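Side-chain contacts in beta sliding clamp (Borrelia burgdorferi, PDB 6DJ8), which encloses DNA as a ring-shaped head-to-tail homodimer and probably tethers DNA polymerases and other replication proteins to it: residues 285-290 against 353-358; 304-309 against 349-354. One frame throughout, in Å; residues are numbered along the deposited sequence.

Contact 1: residues 285-290 against 353-358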
loop_
_atom_site.group_PDB
_atom_site.type_symbol
_atom_site.label_atom_id
_atom_site.label_comp_id
_atom_site.label_asym_id
_atom_site.label_seq_id
_atom_site.Cartn_x
_atom_site.Cartn_y
_atom_site.Cartn_z
ATOM N N GLY A 285 -22.114 3.830 13.321
ATOM C CA GLY A 285 -21.285 2.675 13.006
ATOM C C GLY A 285 -21.957 1.717 12.041
ATOM O O GLY A 285 -21.324 1.193 11.122
ATOM N N ILE A 286 -23.257 1.496 12.222
ATOM C CA ILE A 286 -23.986 0.595 11.336
ATOM C C ILE A 286 -24.184 1.232 9.968
ATOM O O ILE A 286 -24.081 0.558 8.932
ATOM C CB ILE A 286 -25.305 0.165 11.997
ATOM C CG1 ILE A 286 -24.995 -0.920 13.033
ATOM C CG2 ILE A 286 -26.293 -0.350 10.959
ATOM C CD1 ILE A 286 -25.692 -0.764 14.322
ATOM N N LEU A 287 -24.451 2.537 9.928
ATOM C CA LEU A 287 -24.481 3.216 8.637
ATOM C C LEU A 287 -23.154 3.031 7.899
ATOM O O LEU A 287 -23.137 2.682 6.712
ATOM C CB LEU A 287 -24.791 4.701 8.820
ATOM C CG LEU A 287 -24.896 5.450 7.494
ATOM C CD1 LEU A 287 -25.892 4.731 6.576
ATOM C CD2 LEU A 287 -25.333 6.899 7.759
ATOM N N LYS A 288 -22.028 3.253 8.589
ATOM C CA LYS A 288 -20.728 3.106 7.929
ATOM C C LYS A 288 -20.541 1.698 7.382
ATOM O O LYS A 288 -20.112 1.519 6.240
ATOM C CB LYS A 288 -19.583 3.432 8.886
ATOM C CG LYS A 288 -19.358 4.896 9.184
ATOM C CD LYS A 288 -18.005 5.057 9.863
ATOM C CE LYS A 288 -18.092 6.026 11.017
ATOM N NZ LYS A 288 -16.834 6.073 11.806
ATOM N N ASP A 289 -20.862 0.686 8.192
ATOM C CA ASP A 289 -20.672 -0.705 7.784
ATOM C C ASP A 289 -21.497 -1.033 6.542
ATOM O O ASP A 289 -20.993 -1.638 5.589
ATOM C CB ASP A 289 -21.039 -1.624 8.950
ATOM C CG ASP A 289 -21.121 -3.078 8.549
ATOM O OD1 ASP A 289 -22.179 -3.504 8.050
ATOM O OD2 ASP A 289 -20.118 -3.792 8.722
ATOM N N ARG A 290 -22.764 -0.608 6.525
ATOM C CA ARG A 290 -23.652 -0.938 5.414
ATOM C C ARG A 290 -23.270 -0.197 4.141
ATOM O O ARG A 290 -23.411 -0.740 3.034
ATOM C CB ARG A 290 -25.105 -0.628 5.785
ATOM C CG ARG A 290 -25.624 -1.444 6.963
ATOM C CD ARG A 290 -25.334 -2.948 6.831
ATOM N NE ARG A 290 -26.125 -3.710 7.805
ATOM C CZ ARG A 290 -25.687 -4.089 9.003
ATOM N NH1 ARG A 290 -24.451 -3.794 9.382
ATOM N NH2 ARG A 290 -26.477 -4.778 9.817
ATOM N N GLU A 353 -17.542 9.966 2.742
ATOM C CA GLU A 353 -16.548 10.938 3.189
ATOM C C GLU A 353 -17.102 11.804 4.303
ATOM O O GLU A 353 -16.406 12.095 5.279
ATOM C CB GLU A 353 -16.099 11.834 2.039
ATOM C CG GLU A 353 -14.700 11.651 1.617
ATOM C CD GLU A 353 -14.181 12.859 0.856
ATOM O OE1 GLU A 353 -13.008 13.255 1.112
ATOM O OE2 GLU A 353 -14.952 13.403 0.020
ATOM N N ALA A 354 -18.350 12.255 4.157
ATOM C CA ALA A 354 -18.905 13.154 5.160
ATOM C C ALA A 354 -19.083 12.427 6.488
ATOM O O ALA A 354 -18.610 12.888 7.531
ATOM C CB ALA A 354 -20.227 13.746 4.660
ATOM N N ILE A 355 -19.708 11.247 6.472
ATOM C CA ILE A 355 -19.981 10.641 7.766
ATOM C C ILE A 355 -18.699 10.176 8.450
ATOM O O ILE A 355 -18.684 10.023 9.676
ATOM C CB ILE A 355 -20.985 9.482 7.640
ATOM C CG1 ILE A 355 -20.322 8.270 7.001
ATOM C CG2 ILE A 355 -22.218 9.926 6.870
ATOM C CD1 ILE A 355 -21.269 7.101 6.911
ATOM N N SER A 356 -17.602 10.010 7.703
ATOM C CA SER A 356 -16.362 9.571 8.328
ATOM C C SER A 356 -15.766 10.618 9.264
ATOM O O SER A 356 -14.878 10.284 10.050
ATOM C CB SER A 356 -15.331 9.192 7.256
ATOM O OG SER A 356 -14.703 10.363 6.734
ATOM N N VAL A 357 -16.225 11.870 9.230
ATOM C CA VAL A 357 -15.698 12.848 10.172
ATOM C C VAL A 357 -16.556 12.991 11.414
ATOM O O VAL A 357 -16.155 13.699 12.347
ATOM C CB VAL A 357 -15.471 14.216 9.492
ATOM C CG1 VAL A 357 -14.646 14.031 8.215
ATOM C CG2 VAL A 357 -16.797 14.921 9.192
ATOM N N PHE A 358 -17.693 12.297 11.487
ATOM C CA PHE A 358 -18.584 12.413 12.640
ATOM C C PHE A 358 -18.042 11.616 13.817
ATOM O O PHE A 358 -17.409 10.575 13.635
ATOM C CB PHE A 358 -19.996 11.940 12.272
ATOM C CG PHE A 358 -20.787 12.961 11.520
ATOM C CD1 PHE A 358 -20.377 13.386 10.271
ATOM C CD2 PHE A 358 -21.957 13.481 12.048
ATOM C CE1 PHE A 358 -21.095 14.333 9.579
ATOM C CE2 PHE A 358 -22.684 14.428 11.352
ATOM C CZ PHE A 358 -22.251 14.855 10.117
#

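Contact 2: residues 304-309 against 349-354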
loop_
_atom_site.group_PDB
_atom_site.type_symbol
_atom_site.label_atom_id
_atom_site.label_comp_id
_atom_site.label_asym_id
_atom_site.label_seq_id
_atom_site.Cartn_x
_atom_site.Cartn_y
_atom_site.Cartn_z
ATOM N N LEU A 304 -25.907 6.087 -5.416
ATOM C CA LEU A 304 -26.528 5.249 -4.404
ATOM C C LEU A 304 -27.985 5.677 -4.250
ATOM O O LEU A 304 -28.257 6.868 -4.118
ATOM C CB LEU A 304 -25.788 5.405 -3.081
ATOM C CG LEU A 304 -26.435 4.791 -1.851
ATOM C CD1 LEU A 304 -26.390 3.264 -1.986
ATOM C CD2 LEU A 304 -25.690 5.270 -0.610
ATOM N N VAL A 305 -28.924 4.727 -4.289
ATOM C CA VAL A 305 -30.345 5.057 -4.141
ATOM C C VAL A 305 -30.776 4.768 -2.709
ATOM O O VAL A 305 -30.690 3.621 -2.241
ATOM C CB VAL A 305 -31.227 4.298 -5.140
ATOM C CG1 VAL A 305 -32.722 4.588 -4.845
ATOM C CG2 VAL A 305 -30.876 4.692 -6.558
ATOM N N LEU A 306 -31.256 5.809 -2.023
ATOM C CA LEU A 306 -31.708 5.729 -0.641
ATOM C C LEU A 306 -33.223 5.781 -0.598
ATOM O O LEU A 306 -33.833 6.616 -1.270
ATOM C CB LEU A 306 -31.176 6.895 0.204
ATOM C CG LEU A 306 -29.674 7.089 0.316
ATOM C CD1 LEU A 306 -29.356 8.314 1.157
ATOM C CD2 LEU A 306 -29.077 5.831 0.914
ATOM N N THR A 307 -33.832 4.918 0.211
ATOM C CA THR A 307 -35.268 4.998 0.449
ATOM C C THR A 307 -35.519 5.129 1.942
ATOM O O THR A 307 -35.202 4.208 2.713
ATOM C CB THR A 307 -36.010 3.790 -0.116
ATOM O OG1 THR A 307 -35.734 3.699 -1.509
ATOM C CG2 THR A 307 -37.541 3.975 0.071
ATOM N N PHE A 308 -36.090 6.271 2.340
ATOM C CA PHE A 308 -36.465 6.539 3.722
ATOM C C PHE A 308 -37.938 6.191 3.916
ATOM O O PHE A 308 -38.805 6.746 3.230
ATOM C CB PHE A 308 -36.255 8.009 4.089
ATOM C CG PHE A 308 -34.819 8.421 4.237
ATOM C CD1 PHE A 308 -34.077 8.800 3.141
ATOM C CD2 PHE A 308 -34.232 8.474 5.487
ATOM C CE1 PHE A 308 -32.773 9.201 3.295
ATOM C CE2 PHE A 308 -32.945 8.884 5.640
ATOM C CZ PHE A 308 -32.210 9.239 4.546
ATOM N N SER A 309 -38.213 5.297 4.860
ATOM C CA SER A 309 -39.563 5.009 5.321
ATOM C C SER A 309 -39.533 4.986 6.842
ATOM O O SER A 309 -38.468 5.054 7.460
ATOM C CB SER A 309 -40.086 3.679 4.758
ATOM O OG SER A 309 -39.319 2.592 5.251
ATOM N N SER A 349 -19.664 8.355 -2.469
ATOM C CA SER A 349 -18.371 8.812 -1.960
ATOM C C SER A 349 -18.549 10.049 -1.079
ATOM O O SER A 349 -17.953 10.143 0.001
ATOM C CB SER A 349 -17.411 9.095 -3.116
ATOM O OG SER A 349 -17.058 7.896 -3.784
ATOM N N TYR A 350 -19.398 10.986 -1.505
ATOM C CA TYR A 350 -19.688 12.160 -0.672
ATOM C C TYR A 350 -20.273 11.741 0.664
ATOM O O TYR A 350 -19.869 12.237 1.723
ATOM C CB TYR A 350 -20.656 13.089 -1.396
ATOM C CG TYR A 350 -20.131 13.763 -2.646
ATOM C CD1 TYR A 350 -18.768 13.807 -2.928
ATOM C CD2 TYR A 350 -21.013 14.381 -3.540
ATOM C CE1 TYR A 350 -18.297 14.425 -4.075
ATOM C CE2 TYR A 350 -20.557 15.004 -4.682
ATOM C CZ TYR A 350 -19.192 15.026 -4.941
ATOM O OH TYR A 350 -18.729 15.646 -6.074
ATOM N N PHE A 351 -21.246 10.830 0.627
ATOM C CA PHE A 351 -21.913 10.367 1.839
ATOM C C PHE A 351 -20.899 9.756 2.796
ATOM O O PHE A 351 -20.802 10.150 3.965
ATOM C CB PHE A 351 -22.995 9.343 1.441
ATOM C CG PHE A 351 -24.081 9.111 2.470
ATOM C CD1 PHE A 351 -24.220 9.926 3.588
ATOM C CD2 PHE A 351 -24.978 8.062 2.298
ATOM C CE1 PHE A 351 -25.238 9.692 4.520
ATOM C CE2 PHE A 351 -26.020 7.827 3.224
ATOM C CZ PHE A 351 -26.141 8.630 4.336
ATOM N N VAL A 352 -20.098 8.816 2.289
ATOM C CA VAL A 352 -19.110 8.124 3.116
ATOM C C VAL A 352 -18.065 9.105 3.630
ATOM O O VAL A 352 -17.697 9.078 4.810
ATOM C CB VAL A 352 -18.443 6.980 2.319
ATOM C CG1 VAL A 352 -17.227 6.438 3.066
ATOM C CG2 VAL A 352 -19.454 5.856 2.015
ATOM N N GLU A 353 -17.542 9.966 2.742
ATOM C CA GLU A 353 -16.548 10.938 3.189
ATOM C C GLU A 353 -17.102 11.804 4.303
ATOM O O GLU A 353 -16.406 12.095 5.279
ATOM C CB GLU A 353 -16.099 11.834 2.039
ATOM C CG GLU A 353 -14.700 11.651 1.617
ATOM C CD GLU A 353 -14.181 12.859 0.856
ATOM O OE1 GLU A 353 -13.008 13.255 1.112
ATOM O OE2 GLU A 353 -14.952 13.403 0.020
ATOM N N ALA A 354 -18.350 12.255 4.157
ATOM C CA ALA A 354 -18.905 13.154 5.160
ATOM C C ALA A 354 -19.083 12.427 6.488
ATOM O O ALA A 354 -18.610 12.888 7.531
ATOM C CB ALA A 354 -20.227 13.746 4.660
#

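Contact 1: residues 285-290 against 353-358
No ring or planar group enters the join where L287 and K288 meet I355; the flat groups lie beside it. The guanidinium of R290 has I286 CG2 over the centre of one face, 4.2 Å above the plane, and a cation-pi contact with F95 of the second subunit. Its NH1 also reaches D289 OD1 at 2.6 Å in a salt bridge that is far from straight (137° at the hydrogen), meeting the oxygen from above the carboxylate plane; OD1 has a second partner in R293. The F358 ring has the A354 carbonyl oxygen in plane at its edge and also meets the ring of F383. Helices 284-294 and 348-355 belong to the C-terminal domain, in the DNA-encircling ring of the beta processivity factors, whose paired helices face the central hole with sheets behind them. Between them the touching is apolar and made chiefly by one methyl, I355 CD1. I355 CG1 sits between the backbone N and the carbonyl carbon (chi1 73°), and from there the extended chain carries CD1 across to the other helix. CD1 lies 4.0 Å from L287 CG and 3.7 Å from K288 CG. Branched leucine and isoleucine suit this buried seam, which L284, L291 and L375 extend around I355. Lysine suits the exposed margin: its CG methylene lies alongside I355, the two side chains running in opposite directions.

Contact 2: residues 304-309 against 349-354
L304 and L306, on the inward face of strand 303-308, meet F351 of helix 348-355, a helix-on-sheet contact within the C-terminal domain of a beta processivity factor, a fold that sets helices against antiparallel sheets. The crossing contact is entirely apolar. L304 CD2 comes to the edge of the F351 ring, near its plane, 4.1 Å from CD2, while L306 CD1 approaches CE2 obliquely at 4.0 Å. Two neighbouring ring carbons are thus each met by one leucine methyl. Leucine suits these buried strand positions because its branch reaches beyond the sheet; phenylalanine, long and flat, reaches from the helix to the leucine methyls, and L291 of helix 284-294 also packs on it.

Backbone hydrogen bonds hold the strand between two antiparallel neighbours: L304, L306 and F308 pair with I346, M344 and E342, and V305 and T307 with L316 and K314. The beta-branched V305 and T307, well suited to an extended chain, turn to the other, partly exposed face. On the helix, successive turns are joined in the usual way, E353 N bonding to S349 O at 2.8 Å and A354 N to Y350 O at 2.9 Å.

Polar side-chain bonds lie apart from the leucines. S349 OG bonds to R302 NE just before the strand, and the OH of Y350 to N199, so that these two helix residues, whose hydroxyls suit partly exposed positions, are tied to other parts of the fold.

In F351 the side chain leaves with CG anti to the backbone N (chi1 -160°), and a chi2 of 11° lays CD1 almost eclipsed with CA, leaving CD2 and CE2 for the two leucine methyls.

How the contacts relate
Helix 348-355 serves both contacts, meeting helix 284-294 in contact 1 and strand 303-308 in contact 2; these two partners are consecutive elements of the chain. The contact centres lie about 10 Å apart and join directly, L287 CD2 packing on F351 CZ at 3.9 Å, so the same apolar interior runs from the helix pair to the sheet. Contact 2 is buried at all three of its touching residues and brings an aromatic ring against leucines. Contact 1, wholly aliphatic where it touches, has one exposed member, a lysine at its margin, with R290 close by, which meets the second subunit; no other chain touches the segments of contact 2.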